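Local coordinates for oxetanocin-like protein (Pyrococcus furiosus, PDB 1XX7) that probably hydrolyses 2'-deoxyribonucleoside 5'-phosphates to the nucleoside and phosphate, as a metal-dependent phosphohydrolase of the HD-domain family, at residues M25-K30 against N34-A39; D135-A140 against N156-L161. One frame throughout, in Å; residues are numbered along the deposited sequence.

Interaction 1 (M25-K30 against N34-A39); sequences MGWLIK and NPESVA
Trp27 reaches from helix 25-30 to both Pro35 and Glu36, and its side chain can be followed outward atom by atom. Trp27 CB lies 3.7 Å from CB of Pro35. Beyond it the indole, with CG anti to the carbonyl carbon (chi1 -46°), brings Trp27 CD1 to 3.6 Å from CG of Glu36. Trp27 NE1 then gives its hydrogen to OE2 of Glu36 at 2.8 Å, with an N-H...O angle of 155°. The acceptor sits at the ring edge, near the indole plane, whereas NE1 approaches OE2 on its anti side, 24° out of the carboxylate plane. At the tip, the six-membered ring packs on Met136, Gln139 and Ala140 of helix 123-145. Both segments belong to the all-helical HD domain, and this loop leads into helix 38-58, which carries the nickel ligand His41. Glu36 OE2 also forms a salt bridge with Arg24, and OE1 pairs with Lys20 of a third subunit. Replacing Glu36 by an alanine would probably leave the indole N-H without this acceptor and take one carboxylate partner each from Arg24 and that Lys20. One residue along the helix, Leu28 CB lies 3.8 Å from CG of Pro35.

Interaction 2 (D135-A140 against N156-L161); sequences DMIIQA and NALEDL
Ile137 and Met136, on the long helix 123-145 of this HD-domain fold, meet Ala157 and Leu158 in the weakly bonded helical turn around 157-161. The two helical segments run nearly antiparallel, at 152° between their N-to-C directions, with axes 10.9 Å apart at closest approach. That spacing is bridged by side chains, and no hydrogen bond crosses it. Ile137 contributes most: its CD1 lies 3.9 Å from CG of Leu158 and 4.1 Å from CB of Ala157, and comes closest to the backbone, 3.7 Å from N of Leu158. With CG1 anti to the carbonyl carbon (chi1 -61°) and the chain extended to CD1, this methyl is carried across to the other segment, and the side chains of Ile137 and Leu158 cross at about a right angle. Met136 reaches Ala157 separately, bending at chi3 (77°) to place its terminal methyl against the alanine.

In the next shell, Val177 of helix 171-179 packs on Ile137, while Ile174 and Arg178 of that helix touch Leu158. Phe154 and Arg24 lie against Met136. On the same long helix, Asp135 OD2 is hydrogen-bonded to ND1 of the nickel ligand His41, a second-shell link consistent with orienting that imidazole; OD1 of Asp135 forms salt bridges with Arg44 and with Lys20 of a third subunit. Back at the contact, CE of Met136 stops 3.9 Å from CB of Ala157.

How the interactions relate
From the N terminus, interaction 1 comes first: helix 25-30 is followed by three intervening residues, and 34-39 folds back on it, closing a short loop just before helix 38-58. Interaction 2 opens only later, at 135-140, and closes a longer excursion of fifteen residues when 156-161 returns against helix 123-145. The two loops are therefore in series, neither nested nor crossed. In space their centres are about 15 Å apart, and Trp27 joins them: Trp27 CH2 lies 3.2 Å from O of Met136, and Trp27 CZ2 3.7 Å from CG of Gln139. Helix 25-30 thereby rests on helix 123-145, and both interactions also touch the third subunit.

Interaction 1 (M25-K30 against N34-A39)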
loop_
_atom_site.group_PDB
_atom_site.type_symbol
_atom_site.label_atom_id
_atom_site.label_comp_id
_atom_site.label_asym_id
_atom_site.label_seq_id
_atom_site.Cartn_x
_atom_site.Cartn_y
_atom_site.Cartn_z
ATOM N N MET A 25 10.684 9.457 -6.538
ATOM C CA MET A 25 9.713 10.549 -6.279
ATOM C C MET A 25 8.947 11.018 -7.506
ATOM O O MET A 25 7.773 11.346 -7.403
ATOM C CB MET A 25 10.389 11.753 -5.589
ATOM C CG MET A 25 10.650 11.537 -4.103
ATOM S SD MET A 25 9.167 11.437 -3.000
ATOM C CE MET A 25 8.087 12.517 -3.788
ATOM N N GLY A 26 9.603 11.024 -8.652
ATOM C CA GLY A 26 8.958 11.332 -9.929
ATOM C C GLY A 26 7.635 10.573 -10.095
ATOM O O GLY A 26 6.590 11.179 -10.319
ATOM N N TRP A 27 7.666 9.250 -9.924
ATOM C CA TRP A 27 6.428 8.443 -10.031
ATOM C C TRP A 27 5.393 8.903 -8.980
ATOM O O TRP A 27 4.224 9.095 -9.280
ATOM C CB TRP A 27 6.707 6.931 -9.883
ATOM C CG TRP A 27 7.899 6.412 -10.683
ATOM C CD1 TRP A 27 8.973 5.745 -10.188
ATOM C CD2 TRP A 27 8.127 6.536 -12.114
ATOM N NE1 TRP A 27 9.855 5.458 -11.192
ATOM C CE2 TRP A 27 9.358 5.903 -12.390
ATOM C CE3 TRP A 27 7.404 7.116 -13.181
ATOM C CZ2 TRP A 27 9.908 5.836 -13.691
ATOM C CZ3 TRP A 27 7.956 7.046 -14.502
ATOM C CH2 TRP A 27 9.203 6.429 -14.730
ATOM N N LEU A 28 5.862 9.087 -7.758
ATOM C CA LEU A 28 5.004 9.236 -6.624
ATOM C C LEU A 28 4.197 10.519 -6.722
ATOM O O LEU A 28 2.974 10.539 -6.489
ATOM C CB LEU A 28 5.867 9.175 -5.364
ATOM C CG LEU A 28 5.323 9.338 -3.960
ATOM C CD1 LEU A 28 6.311 8.836 -2.905
ATOM C CD2 LEU A 28 4.989 10.817 -3.726
ATOM N N ILE A 29 4.888 11.567 -7.126
ATOM C CA ILE A 29 4.295 12.857 -7.341
ATOM C C ILE A 29 3.312 12.886 -8.542
ATOM O O ILE A 29 2.363 13.643 -8.522
ATOM C CB ILE A 29 5.400 13.933 -7.478
ATOM C CG1 ILE A 29 6.139 14.053 -6.128
ATOM C CG2 ILE A 29 4.780 15.280 -7.834
ATOM C CD1 ILE A 29 7.371 14.824 -6.150
ATOM N N LYS A 30 3.584 12.087 -9.571
ATOM C CA LYS A 30 2.669 11.848 -10.631
ATOM C C LYS A 30 1.375 11.104 -10.232
ATOM O O LYS A 30 0.446 11.093 -10.995
ATOM C CB LYS A 30 3.338 11.068 -11.754
ATOM C CG LYS A 30 4.331 11.861 -12.539
ATOM C CD LYS A 30 3.615 12.798 -13.467
ATOM C CE LYS A 30 4.548 13.691 -14.211
ATOM N NZ LYS A 30 3.745 14.273 -15.364
ATOM N N ASN A 34 2.006 2.758 -6.113
ATOM C CA ASN A 34 2.967 2.076 -5.235
ATOM C C ASN A 34 4.298 2.122 -5.929
ATOM O O ASN A 34 4.749 1.145 -6.447
ATOM C CB ASN A 34 2.536 0.624 -4.909
ATOM C CG ASN A 34 1.426 0.556 -3.806
ATOM O OD1 ASN A 34 0.336 0.006 -4.028
ATOM N ND2 ASN A 34 1.702 1.139 -2.644
ATOM N N PRO A 35 4.905 3.308 -5.973
ATOM C CA PRO A 35 6.018 3.496 -6.846
ATOM C C PRO A 35 7.251 2.641 -6.378
ATOM O O PRO A 35 7.392 2.397 -5.190
ATOM C CB PRO A 35 6.289 4.991 -6.719
ATOM C CG PRO A 35 5.812 5.329 -5.368
ATOM C CD PRO A 35 4.581 4.528 -5.208
ATOM N N GLU A 36 8.079 2.193 -7.325
ATOM C CA GLU A 36 9.388 1.553 -7.041
ATOM C C GLU A 36 10.262 2.370 -6.095
ATOM O O GLU A 36 10.166 3.566 -5.995
ATOM C CB GLU A 36 10.147 1.309 -8.330
ATOM C CG GLU A 36 10.424 2.612 -9.138
ATOM C CD GLU A 36 11.563 2.506 -10.114
ATOM O OE1 GLU A 36 12.155 1.394 -10.276
ATOM O OE2 GLU A 36 11.846 3.537 -10.747
ATOM N N SER A 37 11.100 1.670 -5.373
ATOM C CA SER A 37 12.111 2.259 -4.570
ATOM C C SER A 37 13.376 2.549 -5.393
ATOM O O SER A 37 13.518 2.119 -6.569
ATOM C CB SER A 37 12.413 1.328 -3.394
ATOM O OG SER A 37 13.143 0.185 -3.815
ATOM N N VAL A 38 14.295 3.275 -4.761
ATOM C CA VAL A 38 15.573 3.583 -5.384
ATOM C C VAL A 38 16.418 2.300 -5.571
ATOM O O VAL A 38 17.171 2.171 -6.554
ATOM C CB VAL A 38 16.330 4.650 -4.599
ATOM C CG1 VAL A 38 17.705 4.922 -5.231
ATOM C CG2 VAL A 38 15.522 5.923 -4.555
ATOM N N ALA A 39 16.272 1.352 -4.644
ATOM C CA ALA A 39 16.915 0.064 -4.767
ATOM C C ALA A 39 16.349 -0.780 -5.905
ATOM O O ALA A 39 17.101 -1.459 -6.582
ATOM C CB ALA A 39 16.807 -0.670 -3.497
#

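Interaction 2 (D135-A140 against N156-L161)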
loop_
_atom_site.group_PDB
_atom_site.type_symbol
_atom_site.label_atom_id
_atom_site.label_comp_id
_atom_site.label_asym_id
_atom_site.label_seq_id
_atom_site.Cartn_x
_atom_site.Cartn_y
_atom_site.Cartn_z
ATOM N N ASP A 135 16.132 2.235 -17.767
ATOM C CA ASP A 135 15.305 1.728 -16.699
ATOM C C ASP A 135 14.061 2.648 -16.492
ATOM O O ASP A 135 12.944 2.162 -16.415
ATOM C CB ASP A 135 16.081 1.650 -15.398
ATOM C CG ASP A 135 15.189 1.330 -14.228
ATOM O OD1 ASP A 135 14.648 0.193 -14.158
ATOM O OD2 ASP A 135 15.005 2.232 -13.401
ATOM N N MET A 136 14.297 3.955 -16.433
ATOM C CA MET A 136 13.247 4.982 -16.259
ATOM C C MET A 136 12.185 5.002 -17.343
ATOM O O MET A 136 11.023 5.075 -17.049
ATOM C CB MET A 136 13.855 6.376 -16.137
ATOM C CG MET A 136 12.858 7.379 -15.596
ATOM S SD MET A 136 13.502 9.071 -15.352
ATOM C CE MET A 136 13.457 9.525 -17.124
ATOM N N ILE A 137 12.608 4.921 -18.596
ATOM C CA ILE A 137 11.724 5.044 -19.709
ATOM C C ILE A 137 10.901 3.799 -19.819
ATOM O O ILE A 137 9.698 3.861 -20.124
ATOM C CB ILE A 137 12.492 5.244 -21.068
ATOM C CG1 ILE A 137 13.334 6.516 -21.050
ATOM C CG2 ILE A 137 11.499 5.346 -22.240
ATOM C CD1 ILE A 137 14.310 6.549 -22.203
ATOM N N ILE A 138 11.542 2.662 -19.600
ATOM C CA ILE A 138 10.844 1.393 -19.643
ATOM C C ILE A 138 9.883 1.273 -18.455
ATOM O O ILE A 138 8.790 0.759 -18.624
ATOM C CB ILE A 138 11.815 0.189 -19.713
ATOM C CG1 ILE A 138 12.584 0.189 -21.035
ATOM C CG2 ILE A 138 11.043 -1.125 -19.607
ATOM C CD1 ILE A 138 13.846 -0.770 -21.061
ATOM N N GLN A 139 10.293 1.774 -17.288
ATOM C CA GLN A 139 9.421 1.833 -16.125
ATOM C C GLN A 139 8.191 2.692 -16.378
ATOM O O GLN A 139 7.105 2.340 -15.945
ATOM C CB GLN A 139 10.172 2.328 -14.883
ATOM C CG GLN A 139 9.341 2.200 -13.577
ATOM C CD GLN A 139 8.950 0.770 -13.307
ATOM O OE1 GLN A 139 9.821 -0.090 -13.112
ATOM N NE2 GLN A 139 7.640 0.487 -13.334
ATOM N N ALA A 140 8.362 3.775 -17.139
ATOM C CA ALA A 140 7.255 4.660 -17.514
ATOM C C ALA A 140 6.239 3.937 -18.379
ATOM O O ALA A 140 5.036 3.995 -18.088
ATOM C CB ALA A 140 7.762 5.938 -18.190
ATOM N N ASN A 156 11.128 11.732 -22.947
ATOM C CA ASN A 156 12.016 12.756 -23.476
ATOM C C ASN A 156 13.479 12.414 -23.177
ATOM O O ASN A 156 14.388 12.973 -23.802
ATOM C CB ASN A 156 11.653 14.160 -22.924
ATOM C CG ASN A 156 10.286 14.660 -23.411
ATOM O OD1 ASN A 156 9.781 14.221 -24.452
ATOM N ND2 ASN A 156 9.688 15.594 -22.657
ATOM N N ALA A 157 13.712 11.498 -22.232
ATOM C CA ALA A 157 15.077 11.065 -21.926
ATOM C C ALA A 157 15.715 10.276 -23.086
ATOM O O ALA A 157 16.928 10.210 -23.157
ATOM C CB ALA A 157 15.146 10.258 -20.591
ATOM N N LEU A 158 14.914 9.697 -23.981
ATOM C CA LEU A 158 15.463 9.116 -25.215
ATOM C C LEU A 158 16.360 10.132 -25.948
ATOM O O LEU A 158 17.454 9.775 -26.412
ATOM C CB LEU A 158 14.370 8.650 -26.163
ATOM C CG LEU A 158 13.786 7.263 -25.995
ATOM C CD1 LEU A 158 12.557 7.072 -26.906
ATOM C CD2 LEU A 158 14.826 6.199 -26.284
ATOM N N GLU A 159 15.912 11.391 -26.020
ATOM C CA GLU A 159 16.670 12.449 -26.703
ATOM C C GLU A 159 18.050 12.661 -26.082
ATOM O O GLU A 159 18.987 13.025 -26.773
ATOM C CB GLU A 159 15.913 13.786 -26.661
ATOM C CG GLU A 159 14.491 13.779 -27.253
ATOM C CD GLU A 159 13.639 15.000 -26.813
ATOM O OE1 GLU A 159 14.050 15.725 -25.860
ATOM O OE2 GLU A 159 12.548 15.220 -27.420
ATOM N N ASP A 160 18.163 12.456 -24.770
ATOM C CA ASP A 160 19.432 12.666 -24.048
ATOM C C ASP A 160 20.511 11.583 -24.359
ATOM O O ASP A 160 21.691 11.777 -24.072
ATOM C CB ASP A 160 19.220 12.674 -22.521
ATOM C CG ASP A 160 18.077 13.575 -22.053
ATOM O OD1 ASP A 160 17.459 14.317 -22.875
ATOM O OD2 ASP A 160 17.806 13.513 -20.818
ATOM N N LEU A 161 20.092 10.449 -24.930
ATOM C CA LEU A 161 20.992 9.311 -25.191
ATOM C C LEU A 161 21.890 9.496 -26.391
ATOM O O LEU A 161 23.059 9.087 -26.354
ATOM C CB LEU A 161 20.181 8.032 -25.377
ATOM C CG LEU A 161 19.318 7.691 -24.172
ATOM C CD1 LEU A 161 18.723 6.344 -24.370
ATOM C CD2 LEU A 161 20.155 7.769 -22.927
#